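Long-range contact in octenoyl-CoA reductase/carboxylase (Streptomyces sp., PDB 4A0S), which catalyses the NADPH-dependent reductive carboxylation of 2-octenoyl-CoA, which supplies an unusual extender unit for cinnabaramide polyketide biosynthesis: residues K44-S49 / E395-V400. Residues are numbered along the deposited sequence; the frame is centred on the assembly and turned at random.
Sequences KDVRKS and EACRVV
Val46 and Cys397 form the buried, tightly packed side of this contact. Val46 CG2 lies 3.6 Å from Cys397 CB and 3.4 Å from Arg398 N, so the methyl meets the backbone of helix 393-401 directly. Cys397 SG, anti to its backbone N (chi1 -158°), reaches the same valine. Val79 and Ala82 of helix 76-82 pack against this pair. Further along helix 393-401, Val400 touches the bound NADP. The other side is polar and opens to solvent at Arg47, while Asp45 is buried. There Asp45, Arg47, Glu395 and Arg398 form a salt-bridge network joining the short helix 46-49 to helix 393-401. Asp45 caps the short helix: Asp45 OD1 accepts from Arg47 N, which comes from above the carboxylate plane. The same oxygen takes Arg47 NE through its syn lone pair at 2.9 Å, and Arg47 NH2 reaches Asp45 OD2 at 2.7 Å. Arg47 NH1 continues to Glu395 OE1 at 3.2 Å, a bent bond of 147°. The Arg398 guanidinium stacks on the Asp45 carboxylate, with Asp45 CG over its centre and the planes 21° apart. No N-H of Arg398 points at Asp45 OD1, which lies well out of the Arg398 guanidinium plane, so this salt bridge works through charge alone. Beyond the two segments, Arg398 NH2 pairs with Asp43, and Gln401 binds both Arg398 NH1 and Val46 N. Arg47 NH2 and Arg398 NE, two donors, come within 3.2 Å without bonding. The carboxylates of Asp45, Glu395 and Asp43 probably offset this repulsion, so the join depends on charge balance as well as apolar packing.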
loop_
_atom_site.group_PDB
_atom_site.type_symbol
_atom_site.label_atom_id
_atom_site.label_comp_id
_atom_site.label_asym_id
_atom_site.label_seq_id
_atom_site.Cartn_x
_atom_site.Cartn_y
_atom_site.Cartn_z
ATOM N N LYS A 44 41.517 -8.854 -6.566
ATOM C CA LYS A 44 41.344 -8.595 -7.998
ATOM C C LYS A 44 41.434 -7.108 -8.290
ATOM O O LYS A 44 40.424 -6.424 -8.510
ATOM C CB LYS A 44 40.020 -9.177 -8.477
ATOM C CG LYS A 44 39.869 -10.641 -8.105
ATOM C CD LYS A 44 38.551 -11.218 -8.541
ATOM C CE LYS A 44 38.498 -12.705 -8.208
ATOM N NZ LYS A 44 37.343 -13.334 -8.904
ATOM N N ASP A 45 42.668 -6.624 -8.268
ATOM C CA ASP A 45 42.983 -5.215 -8.395
ATOM C C ASP A 45 42.349 -4.625 -9.645
ATOM O O ASP A 45 42.819 -4.881 -10.770
ATOM C CB ASP A 45 44.511 -5.047 -8.439
ATOM C CG ASP A 45 44.954 -3.593 -8.376
ATOM O OD1 ASP A 45 44.110 -2.699 -8.553
ATOM O OD2 ASP A 45 46.170 -3.346 -8.164
ATOM N N VAL A 46 41.294 -3.828 -9.448
ATOM C CA VAL A 46 40.567 -3.238 -10.585
ATOM C C VAL A 46 41.504 -2.496 -11.513
ATOM O O VAL A 46 41.192 -2.300 -12.681
ATOM C CB VAL A 46 39.481 -2.242 -10.164
ATOM C CG1 VAL A 46 38.450 -2.926 -9.319
ATOM C CG2 VAL A 46 40.108 -0.990 -9.490
ATOM N N ARG A 47 42.654 -2.068 -10.995
ATOM C CA ARG A 47 43.555 -1.271 -11.814
ATOM C C ARG A 47 44.246 -2.151 -12.837
ATOM O O ARG A 47 44.835 -1.651 -13.786
ATOM C CB ARG A 47 44.584 -0.557 -10.953
ATOM C CG ARG A 47 43.965 0.422 -9.979
ATOM C CD ARG A 47 44.995 0.894 -8.971
ATOM N NE ARG A 47 45.495 -0.233 -8.195
ATOM C CZ ARG A 47 46.403 -0.134 -7.227
ATOM N NH1 ARG A 47 46.902 1.047 -6.890
ATOM N NH2 ARG A 47 46.787 -1.216 -6.576
ATOM N N LYS A 48 44.173 -3.466 -12.648
ATOM C CA LYS A 48 44.782 -4.393 -13.603
ATOM C C LYS A 48 43.878 -4.641 -14.813
ATOM O O LYS A 48 44.345 -5.013 -15.893
ATOM C CB LYS A 48 45.166 -5.706 -12.918
ATOM C CG LYS A 48 46.199 -5.520 -11.834
ATOM C CD LYS A 48 46.708 -6.844 -11.316
ATOM C CE LYS A 48 47.865 -6.639 -10.341
ATOM N NZ LYS A 48 48.961 -5.805 -10.928
ATOM N N SER A 49 42.584 -4.392 -14.634
ATOM C CA SER A 49 41.600 -4.615 -15.685
ATOM C C SER A 49 41.179 -3.325 -16.356
ATOM O O SER A 49 41.008 -3.288 -17.576
ATOM C CB SER A 49 40.382 -5.303 -15.107
ATOM O OG SER A 49 39.856 -4.490 -14.079
ATOM N N GLU A 395 42.442 4.342 -10.111
ATOM C CA GLU A 395 42.813 4.539 -8.720
ATOM C C GLU A 395 41.574 4.841 -7.918
ATOM O O GLU A 395 41.364 4.267 -6.856
ATOM C CB GLU A 395 43.794 5.705 -8.595
ATOM C CG GLU A 395 44.266 5.987 -7.178
ATOM C CD GLU A 395 44.907 4.783 -6.519
ATOM O OE1 GLU A 395 45.502 3.931 -7.225
ATOM O OE2 GLU A 395 44.797 4.681 -5.284
ATOM N N ALA A 396 40.743 5.737 -8.442
ATOM C CA ALA A 396 39.475 6.070 -7.794
ATOM C C ALA A 396 38.703 4.795 -7.514
ATOM O O ALA A 396 38.224 4.579 -6.412
ATOM C CB ALA A 396 38.670 7.020 -8.651
ATOM N N CYS A 397 38.625 3.935 -8.521
ATOM C CA CYS A 397 37.973 2.640 -8.404
ATOM C C CYS A 397 38.625 1.753 -7.346
ATOM O O CYS A 397 37.943 1.174 -6.493
ATOM C CB CYS A 397 37.989 1.946 -9.752
ATOM S SG CYS A 397 36.744 0.700 -9.885
ATOM N N ARG A 398 39.954 1.671 -7.398
ATOM C CA ARG A 398 40.721 0.944 -6.402
ATOM C C ARG A 398 40.422 1.483 -5.011
ATOM O O ARG A 398 40.278 0.721 -4.060
ATOM C CB ARG A 398 42.214 1.083 -6.715
ATOM C CG ARG A 398 43.148 0.355 -5.767
ATOM C CD ARG A 398 42.939 -1.139 -5.853
ATOM N NE ARG A 398 43.961 -1.868 -5.118
ATOM C CZ ARG A 398 43.887 -3.160 -4.810
ATOM N NH1 ARG A 398 42.823 -3.874 -5.161
ATOM N NH2 ARG A 398 44.877 -3.732 -4.137
ATOM N N VAL A 399 40.342 2.798 -4.884
ATOM C CA VAL A 399 40.034 3.403 -3.590
ATOM C C VAL A 399 38.749 2.808 -3.032
ATOM O O VAL A 399 38.724 2.339 -1.902
ATOM C CB VAL A 399 39.941 4.949 -3.686
ATOM C CG1 VAL A 399 39.122 5.517 -2.523
ATOM C CG2 VAL A 399 41.345 5.570 -3.730
ATOM N N VAL A 400 37.692 2.825 -3.844
ATOM C CA VAL A 400 36.410 2.251 -3.454
ATOM C C VAL A 400 36.515 0.752 -3.226
ATOM O O VAL A 400 35.996 0.237 -2.249
ATOM C CB VAL A 400 35.302 2.564 -4.483
ATOM C CG1 VAL A 400 34.002 1.779 -4.147
ATOM C CG2 VAL A 400 35.048 4.056 -4.504
#